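Local coordinates for protein lactate dehydrogenase (Eimeria maxima, PDB 6CT6) that probably interconverts pyruvate and lactate with the coenzyme pair NADH and NAD+, and binds NADH together with the substrate analogue oxamate, at residues B[86-90]-B[101-105]; B[115-119]-B[141-147]. All coordinates share one frame; numbering follows the deposited sequence.

Interaction 1 (B[86-90]-B[101-105]); sequences GITKI and MDLLP. With NAI (1,4-dihydronicotinamide adenine dinucleotide), chain D.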
loop_
_atom_site.group_PDB
_atom_site.type_symbol
_atom_site.label_atom_id
_atom_site.label_comp_id
_atom_site.label_asym_id
_atom_site.label_seq_id
_atom_site.Cartn_x
_atom_site.Cartn_y
_atom_site.Cartn_z
ATOM N N GLY B 86 9.280 -5.092 -15.729
ATOM C CA GLY B 86 9.353 -6.423 -16.296
ATOM C C GLY B 86 7.997 -6.924 -16.727
ATOM O O GLY B 86 6.949 -6.421 -16.316
ATOM N N ILE B 87 8.026 -7.932 -17.596
ATOM C CA ILE B 87 6.846 -8.748 -17.864
ATOM C C ILE B 87 6.787 -9.830 -16.797
ATOM O O ILE B 87 7.760 -10.566 -16.593
ATOM C CB ILE B 87 6.908 -9.366 -19.271
ATOM C CG1 ILE B 87 7.207 -8.306 -20.341
ATOM C CG2 ILE B 87 5.606 -10.098 -19.588
ATOM C CD1 ILE B 87 6.131 -7.250 -20.508
ATOM N N THR B 88 5.653 -9.934 -16.106
ATOM C CA THR B 88 5.544 -10.837 -14.967
ATOM C C THR B 88 4.570 -11.987 -15.181
ATOM O O THR B 88 4.398 -12.802 -14.270
ATOM C CB THR B 88 5.144 -10.056 -13.709
ATOM O OG1 THR B 88 3.816 -9.542 -13.854
ATOM C CG2 THR B 88 6.112 -8.905 -13.474
ATOM N N LYS B 89 3.937 -12.088 -16.348
ATOM C CA LYS B 89 3.143 -13.267 -16.662
ATOM C C LYS B 89 3.242 -13.564 -18.151
ATOM O O LYS B 89 3.279 -12.648 -18.978
ATOM C CB LYS B 89 1.670 -13.102 -16.265
ATOM C CG LYS B 89 0.856 -14.380 -16.463
ATOM C CD LYS B 89 -0.625 -14.191 -16.180
ATOM C CE LYS B 89 -1.374 -15.509 -16.326
ATOM N NZ LYS B 89 -1.223 -16.100 -17.687
ATOM N N ILE B 90 3.286 -14.850 -18.477
ATOM C CA ILE B 90 3.337 -15.310 -19.861
ATOM C C ILE B 90 1.901 -15.402 -20.371
ATOM O O ILE B 90 1.076 -16.070 -19.731
ATOM C CB ILE B 90 4.042 -16.668 -19.970
ATOM C CG1 ILE B 90 5.476 -16.562 -19.433
ATOM C CG2 ILE B 90 4.052 -17.157 -21.415
ATOM C CD1 ILE B 90 6.170 -17.903 -19.261
ATOM N N MET B 101 12.158 -17.268 -12.952
ATOM C CA MET B 101 13.055 -17.353 -14.094
ATOM C C MET B 101 12.377 -17.685 -15.420
ATOM O O MET B 101 13.060 -17.698 -16.449
ATOM C CB MET B 101 14.150 -18.396 -13.800
ATOM C CG MET B 101 15.137 -18.648 -14.933
ATOM S SD MET B 101 16.809 -18.967 -14.342
ATOM C CE MET B 101 16.505 -20.137 -13.021
ATOM N N ASP B 102 11.068 -17.933 -15.450
ATOM C CA ASP B 102 10.432 -18.281 -16.718
ATOM C C ASP B 102 10.442 -17.127 -17.718
ATOM O O ASP B 102 10.192 -17.358 -18.906
ATOM C CB ASP B 102 8.996 -18.749 -16.482
ATOM C CG ASP B 102 8.197 -17.785 -15.632
ATOM O OD1 ASP B 102 8.639 -16.628 -15.468
ATOM O OD2 ASP B 102 7.125 -18.184 -15.129
ATOM N N LEU B 103 10.726 -15.897 -17.277
ATOM C CA LEU B 103 10.687 -14.728 -18.152
ATOM C C LEU B 103 12.042 -14.039 -18.266
ATOM O O LEU B 103 12.113 -12.878 -18.683
ATOM C CB LEU B 103 9.629 -13.738 -17.662
ATOM C CG LEU B 103 8.198 -14.181 -17.974
ATOM C CD1 LEU B 103 7.252 -13.825 -16.841
ATOM C CD2 LEU B 103 7.722 -13.573 -19.288
ATOM N N LEU B 104 13.122 -14.731 -17.912
ATOM C CA LEU B 104 14.459 -14.147 -18.004
ATOM C C LEU B 104 14.787 -13.609 -19.390
ATOM O O LEU B 104 15.279 -12.474 -19.482
ATOM C CB LEU B 104 15.487 -15.198 -17.561
ATOM C CG LEU B 104 16.951 -14.766 -17.448
ATOM C CD1 LEU B 104 17.685 -15.705 -16.508
ATOM C CD2 LEU B 104 17.650 -14.754 -18.802
ATOM N N PRO B 105 14.564 -14.343 -20.486
ATOM C CA PRO B 105 14.945 -13.807 -21.805
ATOM C C PRO B 105 14.281 -12.485 -22.125
ATOM O O PRO B 105 14.866 -11.658 -22.834
ATOM C CB PRO B 105 14.491 -14.909 -22.774
ATOM C CG PRO B 105 14.356 -16.132 -21.939
ATOM C CD PRO B 105 13.905 -15.653 -20.601
HETATM P PA NAI D . 3.930 -5.981 -11.769
HETATM O O1A NAI D . 3.650 -6.736 -13.049
HETATM O O2A NAI D . 2.785 -5.601 -10.860
HETATM O O5B NAI D . 4.713 -4.636 -12.172
HETATM C C5B NAI D . 5.709 -4.647 -13.190
HETATM C C4B NAI D . 5.544 -3.380 -14.012
HETATM O O4B NAI D . 6.681 -3.138 -14.844
HETATM C C3B NAI D . 4.335 -3.454 -14.939
HETATM O O3B NAI D . 3.405 -2.427 -14.589
HETATM C C2B NAI D . 4.898 -3.239 -16.332
HETATM O O2B NAI D . 4.033 -2.474 -17.171
HETATM C C1B NAI D . 6.178 -2.492 -16.009
HETATM N N9A NAI D . 7.183 -2.455 -17.094
HETATM C C8A NAI D . 7.418 -3.344 -18.082
HETATM N N7A NAI D . 8.439 -2.906 -18.869
HETATM C C5A NAI D . 8.855 -1.721 -18.381
HETATM C C6A NAI D . 9.880 -0.712 -18.712
HETATM N N6A NAI D . 10.706 -0.876 -19.766
HETATM N N1A NAI D . 9.968 0.385 -17.924
HETATM C C2A NAI D . 9.159 0.575 -16.864
HETATM N N3A NAI D . 8.208 -0.301 -16.512
HETATM C C4A NAI D . 8.018 -1.437 -17.217
HETATM O O3 NAI D . 5.029 -6.813 -10.924
HETATM P PN NAI D . 5.394 -6.576 -9.367
HETATM O O1N NAI D . 4.460 -7.407 -8.521
HETATM O O2N NAI D . 5.527 -5.093 -9.112
HETATM O O5D NAI D . 6.853 -7.257 -9.298
HETATM C C5D NAI D . 7.918 -6.689 -10.051
HETATM C C4D NAI D . 9.171 -7.554 -10.005
HETATM O O4D NAI D . 9.644 -7.711 -8.660
HETATM C C3D NAI D . 8.901 -8.951 -10.542
HETATM O O3D NAI D . 9.982 -9.334 -11.394
HETATM C C2D NAI D . 8.862 -9.816 -9.303
HETATM O O2D NAI D . 9.206 -11.179 -9.556
HETATM C C1D NAI D . 9.890 -9.103 -8.442
HETATM N N1N NAI D . 9.889 -9.431 -7.010
HETATM C C2N NAI D . 11.090 -9.425 -6.431
HETATM C C3N NAI D . 11.270 -9.696 -5.092
HETATM C C7N NAI D . 12.673 -9.668 -4.562
HETATM O O7N NAI D . 13.553 -9.165 -5.244
HETATM N N7N NAI D . 12.940 -10.200 -3.376
HETATM C C4N NAI D . 10.100 -10.012 -4.199
HETATM C C5N NAI D . 8.842 -9.990 -4.940
HETATM C C6N NAI D . 8.783 -9.694 -6.302
#
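Leu103 CD1 rests over one face of the peptide group that joins Thr88 to Lys89, 3.7 Å from Thr88 C and almost directly above it. Leu103 CD1 also lies 3.3 Å from Ile87 O, but comes to that carbonyl obliquely, well above the plane of its peptide. The Thr88 side chain leaves from the opposite face of the Thr88-Lys89 peptide and heads for the cofactor. A second flat group, the Asp102 carboxylate, has Ile90 CD1 over one face, 4.2 Å from Asp102 CG. No hydrogen bond crosses between the segments; they meet through van der Waals contacts, aliphatic groups on flat polar groups and on one another.

The other branch of Leu103 completes the apolar patch: Leu103 CD2 packs against Ile90 CG1 at 3.7 Å, the two side chains sliding past each other in opposite directions, and also reaches Ile87 CG2. Leu103 thus uses CD1 on the backbone of 87-89 and CD2 on the isoleucines.

Across the loop, Thr88 places OG1 between its own backbone N and carbonyl carbon (chi1 67°), and Thr88 OG1 donates to O1A of the adenosine-side phosphate of NADH at 2.9 Å. Gly86 N adds a weak bond to the ribose oxygen O4B of NADH at 3.4 Å. The loop 86-90 therefore meets NADH on one flank and Leu103 on the other, and it leads into the active-site (substrate-specificity) loop of lactate and malate dehydrogenases.

The 86-90 segment follows strand 80-83, and Leu103 is the N-cap residue of helix 104-121. The intervening chain includes Trp98 and Arg100 of the oxamate pocket. Ile87 leans on Val106 and Ile110 of helix 104-121 and its N donates to Asn107, while Leu104 packs against helix 303-328.

Interaction 2 (B[115-119]-B[141-147]); sequences GGAIK and VQEAANV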
loop_
_atom_site.group_PDB
_atom_site.type_symbol
_atom_site.label_atom_id
_atom_site.label_comp_id
_atom_site.label_asym_id
_atom_site.label_seq_id
_atom_site.Cartn_x
_atom_site.Cartn_y
_atom_site.Cartn_z
ATOM N N GLY B 115 18.751 0.359 -17.887
ATOM C CA GLY B 115 20.125 0.772 -17.651
ATOM C C GLY B 115 20.561 1.896 -18.568
ATOM O O GLY B 115 21.184 2.865 -18.128
ATOM N N GLY B 116 20.237 1.786 -19.859
ATOM C CA GLY B 116 20.590 2.846 -20.790
ATOM C C GLY B 116 19.899 4.158 -20.473
ATOM O O GLY B 116 20.465 5.234 -20.674
ATOM N N ALA B 117 18.657 4.088 -19.987
ATOM C CA ALA B 117 17.963 5.301 -19.569
ATOM C C ALA B 117 18.666 5.949 -18.382
ATOM O O ALA B 117 18.843 7.172 -18.343
ATOM C CB ALA B 117 16.510 4.979 -19.221
ATOM N N ILE B 118 19.075 5.140 -17.403
ATOM C CA ILE B 118 19.829 5.655 -16.261
ATOM C C ILE B 118 21.108 6.334 -16.734
ATOM O O ILE B 118 21.423 7.460 -16.329
ATOM C CB ILE B 118 20.124 4.517 -15.269
ATOM C CG1 ILE B 118 18.829 4.062 -14.590
ATOM C CG2 ILE B 118 21.158 4.947 -14.225
ATOM C CD1 ILE B 118 18.941 2.719 -13.913
ATOM N N LYS B 119 21.874 5.650 -17.588
ATOM C CA LYS B 119 23.110 6.231 -18.104
ATOM C C LYS B 119 22.861 7.604 -18.710
ATOM O O LYS B 119 23.690 8.512 -18.576
ATOM C CB LYS B 119 23.733 5.299 -19.145
ATOM C CG LYS B 119 24.993 5.851 -19.812
ATOM C CD LYS B 119 25.446 4.978 -20.969
ATOM C CE LYS B 119 26.085 3.691 -20.479
ATOM N NZ LYS B 119 26.518 2.815 -21.603
ATOM N N VAL B 141 21.416 -4.475 -15.447
ATOM C CA VAL B 141 21.244 -3.030 -15.314
ATOM C C VAL B 141 22.600 -2.344 -15.210
ATOM O O VAL B 141 22.876 -1.366 -15.915
ATOM C CB VAL B 141 20.358 -2.707 -14.096
ATOM C CG1 VAL B 141 20.238 -1.197 -13.902
ATOM C CG2 VAL B 141 18.980 -3.332 -14.258
ATOM N N GLN B 142 23.465 -2.844 -14.324
ATOM C CA GLN B 142 24.759 -2.203 -14.102
ATOM C C GLN B 142 25.536 -2.065 -15.404
ATOM O O GLN B 142 26.046 -0.987 -15.728
ATOM C CB GLN B 142 25.570 -3.004 -13.078
ATOM C CG GLN B 142 26.841 -2.303 -12.593
ATOM C CD GLN B 142 27.947 -2.289 -13.633
ATOM O OE1 GLN B 142 28.204 -3.293 -14.297
ATOM N NE2 GLN B 142 28.594 -1.141 -13.791
ATOM N N GLU B 143 25.640 -3.160 -16.161
ATOM C CA GLU B 143 26.437 -3.141 -17.382
ATOM C C GLU B 143 25.889 -2.133 -18.382
ATOM O O GLU B 143 26.656 -1.396 -19.014
ATOM C CB GLU B 143 26.483 -4.544 -17.983
ATOM C CG GLU B 143 27.185 -5.547 -17.081
ATOM C CD GLU B 143 26.838 -6.987 -17.403
ATOM O OE1 GLU B 143 26.059 -7.218 -18.352
ATOM O OE2 GLU B 143 27.343 -7.889 -16.702
ATOM N N ALA B 144 24.563 -2.070 -18.528
ATOM C CA ALA B 144 23.965 -1.135 -19.474
ATOM C C ALA B 144 24.063 0.306 -18.990
ATOM O O ALA B 144 24.170 1.224 -19.810
ATOM C CB ALA B 144 22.505 -1.506 -19.724
ATOM N N ALA B 145 24.028 0.527 -17.676
ATOM C CA ALA B 145 24.070 1.879 -17.130
ATOM C C ALA B 145 25.489 2.368 -16.886
ATOM O O ALA B 145 25.744 3.575 -16.967
ATOM C CB ALA B 145 23.279 1.946 -15.820
ATOM N N ASN B 146 26.415 1.459 -16.587
ATOM C CA ASN B 146 27.815 1.808 -16.352
ATOM C C ASN B 146 27.969 2.691 -15.113
ATOM O O ASN B 146 28.811 3.592 -15.073
ATOM C CB ASN B 146 28.424 2.491 -17.578
ATOM C CG ASN B 146 29.942 2.522 -17.536
ATOM O OD1 ASN B 146 30.586 1.528 -17.200
ATOM N ND2 ASN B 146 30.519 3.672 -17.864
ATOM N N VAL B 147 27.156 2.431 -14.094
ATOM C CA VAL B 147 27.267 3.152 -12.824
ATOM C C VAL B 147 28.325 2.477 -11.960
ATOM O O VAL B 147 28.618 1.288 -12.158
ATOM C CB VAL B 147 25.921 3.212 -12.082
ATOM C CG1 VAL B 147 24.918 4.052 -12.856
ATOM C CG2 VAL B 147 25.382 1.808 -11.821
#
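Lys119 lies across the C-terminal end of helix 134-145, where two helices of the Rossmann-type NAD-binding domain pack together. Each links neighbouring parallel strands: helix 104-121 runs from 80-83 to 126-129, and helix 134-145 from 126-129 to 152-155, two successive beta-alpha-beta units. The short segments cross at -42°, with axes 7.5 Å apart at closest approach.

From the start, the lysine follows backbone carbonyls. Lys119 CB lies 3.4 Å from Ala145 O, and CG stays beside the same oxygen. CD moves on toward Ala144 O, and the bend at chi3 (-74°) brings Lys119 CE to 3.2 Å from Ala144 O, with Asn146 CB also against it. The ammonium Lys119 NZ ends 3.4 Å from Ala144 O. The long aliphatic chain therefore covers the last carbonyls of helix 134-145, and its positive charge would probably suit the negative end of that helix.

The close approach itself is made at Gly115, which has no side chain to hold the helices apart: Gly115 CA is 4.1 Å from Ala145 CA. Ala145 presents both CA and CB to Gly115 O, the CA-H...O contact (3.2 Å from Ala145 CA to Gly115 O) being strongly bent; the same oxygen accepts the helical bond from Lys119 N. Ala144 CB lies against Gly115 CA and Gly116 N, so small residues meet on both helices.

Deeper in, Ile118 points toward the other helix and meets it with two branches. Ile118 CG2 touches Ala145 CB at 4.0 Å and also meets Val147 CG1, whereas CD1 extends to Val141 CG1. Val141 and Val147 in turn contact Ile152 of strand 152-155, placing this side of the contact against the sheet. Past Asn146, with its positive phi, Val147 O accepts a bond from Gln142 NE2 back in the helix, at 2.9 Å (N-H...O 158°) and in the carbonyl plane.

Helix 104-121 is common to both contacts: interaction 1 gathers the chain at its N-terminal start, and interaction 2 packs its later turns against helix 134-145. Their centres are 20 Å apart and their nearest atoms about 10 Å apart, so they do not touch. Along the chain they come in series, 86-90 with 101-105 closing before 115-119 with 141-147 opens, and all four segments belong to the NAD-binding domain. Interaction 1 is a surface contact beside NADH, at the two ends of the active-site loop that carries Trp98 and Arg100 of the oxamate pocket, whereas interaction 2 is a partly buried helix pairing. A single helix thus joins the cofactor loop to the packing of helices on the parallel strands.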